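Local coordinates for cell wall surface anchor family protein (PDB 3PHS) that probably mediates adhesion to lung epithelial cells, acting as the minor pilin GBS52 of a pilus on the cell wall of Streptococcus agalactiae, at residues L140-V145 with K151-V156; E187-S190 with I194-S197; I209-Q212 with Q216-Q219; A220-T225 with V234-K239. All blocks are in the same frame, centred on the assembly; numbering follows the deposited sequence.

Contact 1: L140-V145 with K151-V156; sequences LLKVGV and KPLAGV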
ATOM      1  N   LEU A 140       3.007   9.151 -15.899  1.00 15.69           N
ATOM      2  CA  LEU A 140       4.053   8.455 -16.623  1.00 15.91           C
ATOM      3  C   LEU A 140       4.031   8.873 -18.082  1.00 16.46           C
ATOM      4  O   LEU A 140       2.985   8.823 -18.732  1.00 16.53           O
ATOM      5  CB  LEU A 140       3.876   6.943 -16.512  1.00 16.47           C
ATOM      6  CG  LEU A 140       4.717   6.005 -17.396  1.00 16.01           C
ATOM      7  CD1 LEU A 140       6.216   6.214 -17.169  1.00 15.72           C
ATOM      8  CD2 LEU A 140       4.322   4.543 -17.148  1.00 18.41           C
ATOM      9  N   LEU A 141       5.200   9.277 -18.573  1.00 15.80           N
ATOM     10  CA  LEU A 141       5.411   9.456 -19.994  1.00 15.81           C
ATOM     11  C   LEU A 141       6.332   8.333 -20.466  1.00 15.61           C
ATOM     12  O   LEU A 141       7.420   8.142 -19.920  1.00 15.09           O
ATOM     13  CB  LEU A 141       6.038  10.830 -20.277  1.00 15.90           C
ATOM     14  CG  LEU A 141       6.619  11.010 -21.693  1.00 16.89           C
ATOM     15  CD1 LEU A 141       5.536  10.920 -22.769  1.00 17.80           C
ATOM     16  CD2 LEU A 141       7.431  12.293 -21.829  1.00 19.15           C
ATOM     17  N   LYS A 142       5.881   7.602 -21.476  1.00 15.50           N
ATOM     18  CA  LYS A 142       6.666   6.547 -22.074  1.00 15.71           C
ATOM     19  C   LYS A 142       7.171   7.039 -23.422  1.00 15.95           C
ATOM     20  O   LYS A 142       6.373   7.477 -24.248  1.00 16.15           O
ATOM     21  CB  LYS A 142       5.816   5.306 -22.298  1.00 15.78           C
ATOM     22  CG  LYS A 142       6.604   4.069 -22.828  1.00 15.23           C
ATOM     23  CD  LYS A 142       7.659   3.576 -21.806  1.00 15.62           C
ATOM     24  CE  LYS A 142       8.339   2.289 -22.280  1.00 16.59           C
ATOM     25  NZ  LYS A 142       9.286   2.535 -23.425  1.00 16.53           N
ATOM     26  N   VAL A 143       8.477   6.940 -23.645  1.00 15.55           N
ATOM     27  CA  VAL A 143       9.037   7.322 -24.941  1.00 15.51           C
ATOM     28  C   VAL A 143       9.749   6.153 -25.643  1.00 15.01           C
ATOM     29  O   VAL A 143      10.219   5.200 -25.000  1.00 14.72           O
ATOM     30  CB  VAL A 143       9.983   8.540 -24.818  1.00 14.97           C
ATOM     31  CG1 VAL A 143       9.202   9.797 -24.381  1.00 17.19           C
ATOM     32  CG2 VAL A 143      11.147   8.229 -23.874  1.00 16.28           C
ATOM     33  N   GLY A 144       9.817   6.246 -26.968  1.00 15.02           N
ATOM     34  CA  GLY A 144      10.642   5.355 -27.771  1.00 14.48           C
ATOM     35  C   GLY A 144      11.858   6.140 -28.230  1.00 14.60           C
ATOM     36  O   GLY A 144      11.745   7.323 -28.566  1.00 14.30           O
ATOM     37  N   VAL A 145      13.016   5.482 -28.224  1.00 14.99           N
ATOM     38  CA  VAL A 145      14.303   6.136 -28.503  1.00 14.98           C
ATOM     39  C   VAL A 145      14.930   5.563 -29.786  1.00 14.75           C
ATOM     40  O   VAL A 145      15.137   4.367 -29.888  1.00 14.84           O
ATOM     41  CB  VAL A 145      15.274   5.987 -27.305  1.00 15.08           C
ATOM     42  CG1 VAL A 145      16.614   6.708 -27.574  1.00 15.24           C
ATOM     43  CG2 VAL A 145      14.636   6.533 -26.003  1.00 15.92           C
ATOM     44  N   LYS A 151      10.347   9.955 -28.883  1.00 20.75           N
ATOM     45  CA  LYS A 151       8.954  10.304 -29.170  1.00 21.02           C
ATOM     46  C   LYS A 151       8.023   9.469 -28.287  1.00 20.09           C
ATOM     47  O   LYS A 151       8.348   8.332 -27.953  1.00 18.26           O
ATOM     48  CB  LYS A 151       8.628  10.067 -30.647  1.00 21.93           C
ATOM     49  CG  LYS A 151       8.769   8.613 -31.071  1.00 24.76           C
ATOM     50  CD  LYS A 151       8.258   8.353 -32.490  1.00 28.93           C
ATOM     51  CE  LYS A 151       8.232   6.854 -32.764  1.00 30.33           C
ATOM     52  NZ  LYS A 151       7.857   6.525 -34.172  1.00 33.98           N
ATOM     53  N   PRO A 152       6.855  10.028 -27.924  1.00 21.08           N
ATOM     54  CA  PRO A 152       5.868   9.270 -27.144  1.00 20.81           C
ATOM     55  C   PRO A 152       5.501   7.933 -27.788  1.00 21.19           C
ATOM     56  O   PRO A 152       5.386   7.823 -29.020  1.00 21.00           O
ATOM     57  CB  PRO A 152       4.644  10.200 -27.136  1.00 21.04           C
ATOM     58  CG  PRO A 152       5.201  11.560 -27.346  1.00 21.74           C
ATOM     59  CD  PRO A 152       6.341  11.360 -28.298  1.00 20.75           C
ATOM     60  N   LEU A 153       5.325   6.919 -26.951  1.00 20.70           N
ATOM     61  CA  LEU A 153       4.983   5.606 -27.423  1.00 21.34           C
ATOM     62  C   LEU A 153       3.630   5.207 -26.883  1.00 21.84           C
ATOM     63  O   LEU A 153       3.444   5.139 -25.659  1.00 21.35           O
ATOM     64  CB  LEU A 153       5.995   4.578 -26.955  1.00 21.34           C
ATOM     65  CG  LEU A 153       7.120   4.123 -27.853  1.00 23.18           C
ATOM     66  CD1 LEU A 153       7.654   2.878 -27.198  1.00 20.23           C
ATOM     67  CD2 LEU A 153       6.623   3.828 -29.278  1.00 23.70           C
ATOM     68  N   ALA A 154       2.716   4.906 -27.801  1.00 21.10           N
ATOM     69  CA  ALA A 154       1.365   4.480 -27.448  1.00 21.92           C
ATOM     70  C   ALA A 154       1.233   2.967 -27.317  1.00 21.73           C
ATOM     71  O   ALA A 154       2.008   2.188 -27.908  1.00 22.10           O
ATOM     72  CB  ALA A 154       0.351   5.036 -28.476  1.00 22.13           C
ATOM     73  N   GLY A 155       0.260   2.534 -26.525  1.00 21.24           N
ATOM     74  CA  GLY A 155      -0.048   1.118 -26.422  1.00 20.52           C
ATOM     75  C   GLY A 155       0.899   0.248 -25.625  1.00 19.94           C
ATOM     76  O   GLY A 155       0.812  -0.977 -25.709  1.00 20.58           O
ATOM     77  N   VAL A 156       1.814   0.865 -24.865  1.00 19.04           N
ATOM     78  CA  VAL A 156       2.733   0.136 -23.988  1.00 17.53           C
ATOM     79  C   VAL A 156       2.010  -0.214 -22.681  1.00 17.44           C
ATOM     80  O   VAL A 156       1.345   0.642 -22.098  1.00 17.37           O
ATOM     81  CB  VAL A 156       4.016   0.960 -23.683  1.00 17.40           C
ATOM     82  CG1 VAL A 156       4.972   0.204 -22.724  1.00 16.69           C
ATOM     83  CG2 VAL A 156       4.740   1.333 -24.979  1.00 17.08           C
TER
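Gly144 and Lys151 form an antiparallel hydrogen-bonded pair. Gly144 N reaches Lys151 O at 2.7 Å, and Lys151 N returns to Gly144 O at 3.0 Å. The next bond, Leu153 N to Lys142 O, is also 3.0 Å. Two CA-H...O contacts add to this ladder at the Val143-Pro152 pair: Pro152 CA to Lys142 O and Val143 CA to Lys151 O.

Among the side chains, Leu153 packs on the bare backbone of Gly144, with its CG 3.5 Å from Gly144 N and 3.7 Å from Gly144 CA. Val156 lies across the Lys142 chain at about a right angle, its CG2 3.9 Å from Lys142 CG. That chain bends at chi2 (64°) and chi4 (72°), which turns NZ back to Val143 O at 3.2 Å, above the carbonyl plane. Here NZ is an amide nitrogen, joined covalently to Asn238 CG.

The contact belongs to the hairpin of strands 135-146 and 149-152. Strands 193-200 and 231-240 flank 135-146 in the same sheet, while Phe158 and Glu208 of the facing sheet touch the Lys142 chain.

Contact 2: E187-S190 with I194-S197; sequences ETDS and IRIS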
ATOM      1  N   GLU A 187      -2.352   1.088 -19.982  1.00 21.04           N
ATOM      2  CA  GLU A 187      -1.818   1.236 -21.336  1.00 22.34           C
ATOM      3  C   GLU A 187      -1.570   2.704 -21.653  1.00 21.40           C
ATOM      4  O   GLU A 187      -2.426   3.550 -21.406  1.00 22.36           O
ATOM      5  CB  GLU A 187      -2.785   0.597 -22.346  1.00 22.75           C
ATOM      6  CG  GLU A 187      -2.113   0.236 -23.645  1.00 25.52           C
ATOM      7  CD  GLU A 187      -3.028  -0.472 -24.622  1.00 28.39           C
ATOM      8  OE1 GLU A 187      -3.604  -1.531 -24.273  1.00 30.23           O
ATOM      9  OE2 GLU A 187      -3.135   0.021 -25.764  1.00 30.49           O
ATOM     10  N   THR A 188      -0.390   3.013 -22.184  1.00 21.03           N
ATOM     11  CA  THR A 188      -0.057   4.383 -22.534  1.00 20.67           C
ATOM     12  C   THR A 188      -0.977   4.821 -23.664  1.00 21.40           C
ATOM     13  O   THR A 188      -1.273   4.037 -24.573  1.00 21.55           O
ATOM     14  CB  THR A 188       1.425   4.561 -22.952  1.00 20.32           C
ATOM     15  OG1 THR A 188       1.693   3.785 -24.125  1.00 19.31           O
ATOM     16  CG2 THR A 188       2.360   4.115 -21.822  1.00 18.56           C
ATOM     17  N   ASP A 189      -1.456   6.049 -23.566  1.00 21.95           N
ATOM     18  CA  ASP A 189      -2.399   6.584 -24.544  1.00 23.37           C
ATOM     19  C   ASP A 189      -1.641   7.066 -25.787  1.00 23.67           C
ATOM     20  O   ASP A 189      -0.427   6.871 -25.885  1.00 23.04           O
ATOM     21  CB  ASP A 189      -3.283   7.679 -23.916  1.00 23.80           C
ATOM     22  CG  ASP A 189      -2.500   8.904 -23.451  1.00 25.05           C
ATOM     23  OD1 ASP A 189      -1.373   9.165 -23.948  1.00 26.11           O
ATOM     24  OD2 ASP A 189      -3.031   9.645 -22.586  1.00 27.14           O
ATOM     25  N   SER A 190      -2.352   7.681 -26.734  1.00 24.78           N
ATOM     26  CA  SER A 190      -1.735   8.144 -27.991  1.00 25.37           C
ATOM     27  C   SER A 190      -0.613   9.181 -27.771  1.00 25.26           C
ATOM     28  O   SER A 190       0.254   9.363 -28.633  1.00 25.76           O
ATOM     29  CB  SER A 190      -2.811   8.714 -28.930  1.00 25.45           C
ATOM     30  OG  SER A 190      -3.358   9.905 -28.379  1.00 26.27           O
ATOM     31  N   ILE A 194       0.338   7.456 -19.103  1.00 18.45           N
ATOM     32  CA  ILE A 194      -0.551   6.783 -18.164  1.00 18.12           C
ATOM     33  C   ILE A 194      -0.641   7.773 -17.000  1.00 18.38           C
ATOM     34  O   ILE A 194       0.385   8.127 -16.406  1.00 18.18           O
ATOM     35  CB  ILE A 194       0.026   5.424 -17.686  1.00 17.98           C
ATOM     36  CG1 ILE A 194       0.010   4.410 -18.831  1.00 17.39           C
ATOM     37  CG2 ILE A 194      -0.763   4.879 -16.460  1.00 17.06           C
ATOM     38  CD1 ILE A 194       0.745   3.119 -18.536  1.00 17.90           C
ATOM     39  N   ARG A 195      -1.852   8.238 -16.688  1.00 18.47           N
ATOM     40  CA  ARG A 195      -2.066   9.097 -15.512  1.00 19.39           C
ATOM     41  C   ARG A 195      -2.995   8.395 -14.535  1.00 18.22           C
ATOM     42  O   ARG A 195      -4.042   7.873 -14.932  1.00 18.78           O
ATOM     43  CB  ARG A 195      -2.659  10.452 -15.892  1.00 20.28           C
ATOM     44  CG  ARG A 195      -1.763  11.304 -16.778  1.00 24.67           C
ATOM     45  CD  ARG A 195      -2.457  12.591 -17.200  1.00 29.29           C
ATOM     46  NE  ARG A 195      -1.600  13.423 -18.060  1.00 34.07           N
ATOM     47  CZ  ARG A 195      -1.520  13.309 -19.385  1.00 34.39           C
ATOM     48  NH1 ARG A 195      -2.240  12.388 -20.024  1.00 34.44           N
ATOM     49  NH2 ARG A 195      -0.719  14.118 -20.074  1.00 34.85           N
ATOM     50  N   ILE A 196      -2.596   8.345 -13.270  1.00 17.50           N
ATOM     51  CA  ILE A 196      -3.390   7.641 -12.251  1.00 16.18           C
ATOM     52  C   ILE A 196      -3.469   8.573 -11.040  1.00 15.61           C
ATOM     53  O   ILE A 196      -2.454   8.923 -10.487  1.00 13.71           O
ATOM     54  CB  ILE A 196      -2.751   6.288 -11.825  1.00 16.26           C
ATOM     55  CG1 ILE A 196      -2.516   5.344 -13.031  1.00 16.47           C
ATOM     56  CG2 ILE A 196      -3.645   5.570 -10.793  1.00 15.28           C
ATOM     57  CD1 ILE A 196      -1.554   4.176 -12.725  1.00 17.71           C
ATOM     58  N   SER A 197      -4.668   8.983 -10.639  1.00 15.82           N
ATOM     59  CA  SER A 197      -4.781   9.787  -9.416  1.00 16.37           C
ATOM     60  C   SER A 197      -5.399   8.905  -8.326  1.00 15.26           C
ATOM     61  O   SER A 197      -5.719   7.749  -8.573  1.00 15.20           O
ATOM     62  CB  SER A 197      -5.592  11.056  -9.660  1.00 16.88           C
ATOM     63  OG  SER A 197      -6.878  10.716 -10.123  1.00 21.39           O
TER
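Asp189 brings OD2 to the edge of the Arg195 guanidinium, near its plane, and lies 3.8 Å from Arg195 NH1 through that OD2, a long salt bridge. The carboxylate and guanidinium planes are turned 41° apart, so this is not a coplanar, two-pronged pairing. Each group has a firmer partner elsewhere: Arg195 NE forms a salt bridge with Asp139, and Asp189 OD1 is bonded to Ser191 OG and to His193 N, which fixes the carboxylate within the turn between the two segments.

On the buried side, Ile194 fills the angle between the loop and the strand. Its CG1 rests 3.6 Å from Glu187 O and 3.7 Å from Thr188 N, so it packs on the peptide joining those residues. CD1 then goes on to Thr188 CG2, 3.8 Å away. A chi1 of 62° sets the threonine's OG1 between the backbone N and the carbonyl carbon, toward Leu153 O and Val156 N, to which it is bonded, and leaves CG2 beside the backbone N to meet the isoleucine. Further inside, Ile194 also touches Leu140, Phe158 and Leu186.

The two halves of the contact therefore differ in kind. Inside, close apolar packing joins the loop to strand 193-200; outside, the long charge pair probably adds a modest attraction, since stronger partners already hold both the acid and the base.

Contact 3: I209-Q212 with Q216-Q219; sequences IETQ and QIGQ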
ATOM      1  N   ILE A 209       5.114  -4.502 -18.933  1.00 19.44           N
ATOM      2  CA  ILE A 209       4.636  -5.852 -19.275  1.00 20.64           C
ATOM      3  C   ILE A 209       4.915  -6.166 -20.734  1.00 20.87           C
ATOM      4  O   ILE A 209       5.387  -7.263 -21.067  1.00 20.78           O
ATOM      5  CB  ILE A 209       3.096  -5.982 -19.037  1.00 20.85           C
ATOM      6  CG1 ILE A 209       2.743  -5.641 -17.588  1.00 21.51           C
ATOM      7  CG2 ILE A 209       2.588  -7.384 -19.401  1.00 22.38           C
ATOM      8  CD1 ILE A 209       3.543  -6.401 -16.555  1.00 21.33           C
ATOM      9  N   GLU A 210       4.606  -5.198 -21.589  1.00 21.63           N
ATOM     10  CA  GLU A 210       4.738  -5.371 -23.026  1.00 22.47           C
ATOM     11  C   GLU A 210       4.946  -4.024 -23.697  1.00 22.12           C
ATOM     12  O   GLU A 210       4.240  -3.044 -23.423  1.00 21.07           O
ATOM     13  CB  GLU A 210       3.494  -6.075 -23.582  1.00 23.38           C
ATOM     14  CG  GLU A 210       3.391  -6.120 -25.112  1.00 26.30           C
ATOM     15  CD  GLU A 210       2.155  -6.865 -25.581  1.00 30.87           C
ATOM     16  OE1 GLU A 210       1.295  -7.215 -24.741  1.00 32.41           O
ATOM     17  OE2 GLU A 210       2.043  -7.104 -26.797  1.00 34.81           O
ATOM     18  N   THR A 211       5.929  -3.971 -24.587  1.00 21.46           N
ATOM     19  CA  THR A 211       6.141  -2.750 -25.335  1.00 21.57           C
ATOM     20  C   THR A 211       5.844  -2.932 -26.818  1.00 22.99           C
ATOM     21  O   THR A 211       5.506  -4.029 -27.243  1.00 23.61           O
ATOM     22  CB  THR A 211       7.535  -2.175 -25.097  1.00 20.96           C
ATOM     23  OG1 THR A 211       7.599  -0.870 -25.667  1.00 18.28           O
ATOM     24  CG2 THR A 211       8.630  -3.065 -25.706  1.00 21.01           C
ATOM     25  N   GLN A 212       5.946  -1.847 -27.579  1.00 24.20           N
ATOM     26  CA  GLN A 212       5.649  -1.870 -29.010  1.00 25.81           C
ATOM     27  C   GLN A 212       6.648  -2.704 -29.793  1.00 25.71           C
ATOM     28  O   GLN A 212       7.786  -2.930 -29.361  1.00 24.94           O
ATOM     29  CB  GLN A 212       5.659  -0.469 -29.579  1.00 26.35           C
ATOM     30  CG  GLN A 212       4.372   0.313 -29.447  1.00 30.81           C
ATOM     31  CD  GLN A 212       4.318   1.455 -30.454  1.00 35.57           C
ATOM     32  OE1 GLN A 212       5.000   1.415 -31.487  1.00 38.49           O
ATOM     33  NE2 GLN A 212       3.525   2.485 -30.155  1.00 36.72           N
ATOM     34  N   GLN A 216      12.611  -2.689 -27.066  1.00 20.68           N
ATOM     35  CA  GLN A 216      12.952  -3.586 -25.978  1.00 22.71           C
ATOM     36  C   GLN A 216      12.462  -2.973 -24.680  1.00 22.89           C
ATOM     37  O   GLN A 216      12.509  -1.750 -24.505  1.00 23.34           O
ATOM     38  CB  GLN A 216      14.464  -3.714 -25.832  1.00 23.07           C
ATOM     39  CG  GLN A 216      15.209  -4.615 -26.798  1.00 25.67           C
ATOM     40  CD  GLN A 216      16.706  -4.604 -26.497  1.00 29.72           C
ATOM     41  OE1 GLN A 216      17.188  -3.745 -25.746  1.00 32.36           O
ATOM     42  NE2 GLN A 216      17.447  -5.546 -27.068  1.00 31.71           N
ATOM     43  N   ILE A 217      12.018  -3.823 -23.762  1.00 23.62           N
ATOM     44  CA  ILE A 217      11.843  -3.397 -22.373  1.00 24.54           C
ATOM     45  C   ILE A 217      13.244  -3.242 -21.748  1.00 25.39           C
ATOM     46  O   ILE A 217      14.006  -4.213 -21.629  1.00 25.39           O
ATOM     47  CB  ILE A 217      10.939  -4.381 -21.574  1.00 24.34           C
ATOM     48  CG1 ILE A 217       9.523  -4.409 -22.171  1.00 24.31           C
ATOM     49  CG2 ILE A 217      10.919  -4.007 -20.079  1.00 23.82           C
ATOM     50  CD1 ILE A 217       8.614  -5.468 -21.582  1.00 25.12           C
ATOM     51  N   GLY A 218      13.592  -2.008 -21.386  1.00 26.39           N
ATOM     52  CA  GLY A 218      14.909  -1.690 -20.820  1.00 27.36           C
ATOM     53  C   GLY A 218      14.927  -1.787 -19.303  1.00 28.36           C
ATOM     54  O   GLY A 218      15.752  -2.493 -18.722  1.00 28.59           O
ATOM     55  N   GLN A 219      14.029  -1.053 -18.657  1.00 28.59           N
ATOM     56  CA  GLN A 219      13.867  -1.174 -17.208  1.00 29.12           C
ATOM     57  C   GLN A 219      12.531  -1.842 -16.909  1.00 27.51           C
ATOM     58  O   GLN A 219      11.472  -1.211 -17.027  1.00 28.87           O
ATOM     59  CB  GLN A 219      14.028   0.191 -16.490  1.00 29.87           C
ATOM     60  CG  GLN A 219      13.235   1.375 -17.081  1.00 32.45           C
ATOM     61  CD  GLN A 219      13.675   2.729 -16.501  1.00 36.30           C
ATOM     62  OE1 GLN A 219      14.708   3.277 -16.904  1.00 39.23           O
ATOM     63  NE2 GLN A 219      12.887   3.274 -15.572  1.00 32.66           N
TER
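Thr211 and Ile217 pass one another head to tail, methyl against methylene, with Thr211 CG2 3.9 Å from Ile217 CG1. The same methyl lies 4.0 Å from Gln216 C, so it covers the peptide leading into Ile217 as well as the side chain. Ile217 reaches further along the other segment with its CD1, which comes to 3.7 Å from Ile209 O and 4.0 Å from Glu210 N. The extended end of the isoleucine, with chi2 at 172°, carries CD1 to this backbone.

The next shell explains the placing of the threonine. With chi1 at -170°, OG1 stands opposite the backbone nitrogen and is hydrogen-bonded to Asn238 OD1 at 2.9 Å. That oxygen is the carbonyl of the amide linking Asn238 to Lys142, so Thr211 turns its polar branch to the isopeptide group and its methyl to Ile217. Leu153 and Val156 also touch Thr211. Gln212 is tied to the same loop through NE2, which bonds to Ala154 O.

Further out, Ile209 and Glu210 are both bonded to Val157 by their backbones, a classic beta bulge where strand 202-210 ends. On the other segment, Gln216 N bonds to Lys239 O, joining this part of the chain to strand 231-240. The chain thus passes from one sheet to the edge of the other before returning at strand 221-226, a connection across the end of a prealbumin-like beta sandwich, here beside the intramolecular isopeptide bond characteristic of many Gram-positive pilins.

Contact 4: A220-T225 with V234-K239; sequences AETAVT and VTIENK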
ATOM      1  N   ALA A 220      12.585  -3.126 -16.556  1.00 26.03           N
ATOM      2  CA  ALA A 220      11.385  -3.903 -16.239  1.00 24.05           C
ATOM      3  C   ALA A 220      10.563  -3.249 -15.127  1.00 22.70           C
ATOM      4  O   ALA A 220       9.355  -3.057 -15.268  1.00 21.93           O
ATOM      5  CB  ALA A 220      11.757  -5.335 -15.854  1.00 24.98           C
ATOM      6  N   GLU A 221      11.236  -2.895 -14.038  1.00 20.87           N
ATOM      7  CA  GLU A 221      10.565  -2.320 -12.863  1.00 20.11           C
ATOM      8  C   GLU A 221      11.156  -0.974 -12.532  1.00 19.19           C
ATOM      9  O   GLU A 221      12.390  -0.828 -12.476  1.00 18.78           O
ATOM     10  CB  GLU A 221      10.666  -3.253 -11.655  1.00 20.08           C
ATOM     11  CG  GLU A 221       9.900  -4.547 -11.862  1.00 22.71           C
ATOM     12  CD  GLU A 221       9.951  -5.490 -10.687  1.00 26.24           C
ATOM     13  OE1 GLU A 221      10.368  -5.091  -9.574  1.00 27.23           O
ATOM     14  OE2 GLU A 221       9.537  -6.646 -10.889  1.00 28.21           O
ATOM     15  N   THR A 222      10.271   0.003 -12.307  1.00 18.24           N
ATOM     16  CA  THR A 222      10.658   1.391 -12.027  1.00 17.31           C
ATOM     17  C   THR A 222      10.000   1.849 -10.726  1.00 17.67           C
ATOM     18  O   THR A 222       8.771   1.811 -10.602  1.00 16.21           O
ATOM     19  CB  THR A 222      10.219   2.343 -13.173  1.00 17.50           C
ATOM     20  OG1 THR A 222      10.798   1.900 -14.416  1.00 17.18           O
ATOM     21  CG2 THR A 222      10.620   3.788 -12.886  1.00 16.68           C
ATOM     22  N   ALA A 223      10.824   2.281  -9.773  1.00 17.66           N
ATOM     23  CA  ALA A 223      10.327   2.772  -8.487  1.00 17.80           C
ATOM     24  C   ALA A 223       9.689   4.138  -8.651  1.00 18.09           C
ATOM     25  O   ALA A 223      10.211   5.008  -9.361  1.00 17.59           O
ATOM     26  CB  ALA A 223      11.453   2.836  -7.462  1.00 18.55           C
ATOM     27  N   VAL A 224       8.535   4.332  -8.021  1.00 17.69           N
ATOM     28  CA  VAL A 224       7.927   5.663  -7.994  1.00 18.15           C
ATOM     29  C   VAL A 224       7.425   5.968  -6.585  1.00 17.04           C
ATOM     30  O   VAL A 224       6.862   5.096  -5.913  1.00 16.85           O
ATOM     31  CB  VAL A 224       6.782   5.889  -9.052  1.00 18.90           C
ATOM     32  CG1 VAL A 224       7.076   5.204 -10.398  1.00 20.58           C
ATOM     33  CG2 VAL A 224       5.446   5.429  -8.536  1.00 21.21           C
ATOM     34  N   THR A 225       7.634   7.202  -6.152  1.00 16.37           N
ATOM     35  CA  THR A 225       7.080   7.650  -4.877  1.00 15.85           C
ATOM     36  C   THR A 225       5.959   8.674  -5.111  1.00 15.20           C
ATOM     37  O   THR A 225       6.197   9.769  -5.677  1.00 15.25           O
ATOM     38  CB  THR A 225       8.178   8.217  -3.942  1.00 16.31           C
ATOM     39  OG1 THR A 225       9.083   7.170  -3.564  1.00 17.04           O
ATOM     40  CG2 THR A 225       7.546   8.816  -2.679  1.00 15.93           C
ATOM     41  N   VAL A 234       7.143  10.909 -14.302  1.00 18.91           N
ATOM     42  CA  VAL A 234       8.241   9.985 -14.581  1.00 18.98           C
ATOM     43  C   VAL A 234       8.307   9.696 -16.071  1.00 17.64           C
ATOM     44  O   VAL A 234       7.280   9.507 -16.693  1.00 17.00           O
ATOM     45  CB  VAL A 234       8.145   8.677 -13.739  1.00 19.62           C
ATOM     46  CG1 VAL A 234       6.793   8.083 -13.792  1.00 21.65           C
ATOM     47  CG2 VAL A 234       9.191   7.648 -14.172  1.00 20.71           C
ATOM     48  N   THR A 235       9.518   9.686 -16.630  1.00 16.82           N
ATOM     49  CA  THR A 235       9.697   9.283 -18.018  1.00 16.79           C
ATOM     50  C   THR A 235      10.457   7.961 -18.053  1.00 15.81           C
ATOM     51  O   THR A 235      11.488   7.791 -17.386  1.00 14.49           O
ATOM     52  CB  THR A 235      10.420  10.359 -18.861  1.00 17.18           C
ATOM     53  OG1 THR A 235       9.671  11.574 -18.809  1.00 19.34           O
ATOM     54  CG2 THR A 235      10.472   9.945 -20.316  1.00 17.37           C
ATOM     55  N   ILE A 236       9.905   7.017 -18.800  1.00 15.28           N
ATOM     56  CA  ILE A 236      10.554   5.731 -19.012  1.00 15.46           C
ATOM     57  C   ILE A 236      10.884   5.611 -20.498  1.00 15.22           C
ATOM     58  O   ILE A 236      10.043   5.896 -21.347  1.00 14.61           O
ATOM     59  CB  ILE A 236       9.652   4.558 -18.549  1.00 15.55           C
ATOM     60  CG1 ILE A 236       9.526   4.575 -17.009  1.00 15.22           C
ATOM     61  CG2 ILE A 236      10.211   3.213 -18.987  1.00 15.58           C
ATOM     62  CD1 ILE A 236       8.558   3.538 -16.470  1.00 15.20           C
ATOM     63  N   GLU A 237      12.114   5.204 -20.799  1.00 15.18           N
ATOM     64  CA  GLU A 237      12.543   5.041 -22.193  1.00 15.36           C
ATOM     65  C   GLU A 237      12.422   3.604 -22.672  1.00 15.50           C
ATOM     66  O   GLU A 237      12.616   2.653 -21.906  1.00 16.04           O
ATOM     67  CB  GLU A 237      13.992   5.511 -22.387  1.00 15.39           C
ATOM     68  CG  GLU A 237      14.221   6.942 -21.966  1.00 16.61           C
ATOM     69  CD  GLU A 237      15.550   7.523 -22.446  1.00 19.92           C
ATOM     70  OE1 GLU A 237      16.397   6.773 -22.979  1.00 22.00           O
ATOM     71  OE2 GLU A 237      15.724   8.748 -22.306  1.00 20.23           O
ATOM     72  N   ASN A 238      12.115   3.463 -23.953  1.00 15.25           N
ATOM     73  CA  ASN A 238      12.116   2.182 -24.635  1.00 15.40           C
ATOM     74  C   ASN A 238      13.068   2.315 -25.823  1.00 16.22           C
ATOM     75  O   ASN A 238      12.794   3.098 -26.744  1.00 15.74           O
ATOM     76  CB  ASN A 238      10.718   1.863 -25.156  1.00 15.55           C
ATOM     77  CG  ASN A 238       9.751   1.457 -24.048  1.00 14.45           C
ATOM     78  OD1 ASN A 238       9.557   0.266 -23.806  1.00 16.53           O
ATOM     79  N   LYS A 239      14.155   1.556 -25.787  1.00 17.19           N
ATOM     80  CA  LYS A 239      15.175   1.601 -26.846  1.00 18.84           C
ATOM     81  C   LYS A 239      14.799   0.650 -27.981  1.00 19.66           C
ATOM     82  O   LYS A 239      14.234  -0.422 -27.746  1.00 19.53           O
ATOM     83  CB  LYS A 239      16.541   1.204 -26.295  1.00 18.93           C
ATOM     84  CG  LYS A 239      17.000   1.907 -25.000  1.00 20.92           C
ATOM     85  CD  LYS A 239      17.497   3.342 -25.264  1.00 23.54           C
ATOM     86  CE  LYS A 239      18.254   3.898 -24.058  1.00 23.57           C
ATOM     87  NZ  LYS A 239      17.413   3.975 -22.814  1.00 23.13           N
TER
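Thr222 OG1 is held between a polar and an apolar neighbour: Gln219 NE2 is hydrogen-bonded to it, and the end of Ile236 comes up against it, with CD1 3.5 Å away. The two side chains reach toward each other tip to tip, CD1 also lying 3.9 Å from Thr222 CB. In Thr222 a chi1 of -58° puts OG1 beside the backbone nitrogen, where Gln219 can meet it, and leaves CG2 on the other branch to approach Val234 CG2 at 4.3 Å. Gln219 touches Ile236 as well, so one glutamine lines both members of the pair.

One step along, Val224 and Val234 continue the interface more loosely, their CG1 atoms 4.5 Å apart. The touching residues alternate along each strand, 222 and 224 against 234 and 236, because every second side chain points inward.

Backbone bonds to the adjoining strands hold the touching residues in place: Thr222 is paired with Leu206 and Val224 with Tyr204 in strand 202-210, while Val234 is bonded to both Asp139 and Leu141 of strand 135-146.

The two strands belong to different sheets. The axes of segments 221-225 and 234-239 run antiparallel, at 174°, and approach to 9.6 Å, a gap bridged by side chains. Strand 221-226 is the edge of its four-stranded sheet, next to 202-210, whereas 231-240 lies parallel to 135-146, and Ile236 packs there on Leu140 in the core of the sandwich.

Overall arrangement
All four contacts lie in one prealbumin-like domain, and three of them converge on its isopeptide bond. Contact 1 supplies Lys142 and contact 4 Asn238, with Lys142 NZ 1.3 Å from Asn238 CG, a covalent link between the neighbouring strands 135-146 and 231-240. Contact 3, about 10 Å from both between centres, gives the hydroxyl that bonds to the linkage oxygen. Contact 2 meets contact 1 through Leu153 O and Thr188 OG1, 2.7 Å apart, and through the pairing of strands 135-146 and 193-200. It does not touch contacts 3 and 4, whose nearest atoms are about 6 and 7 Å away.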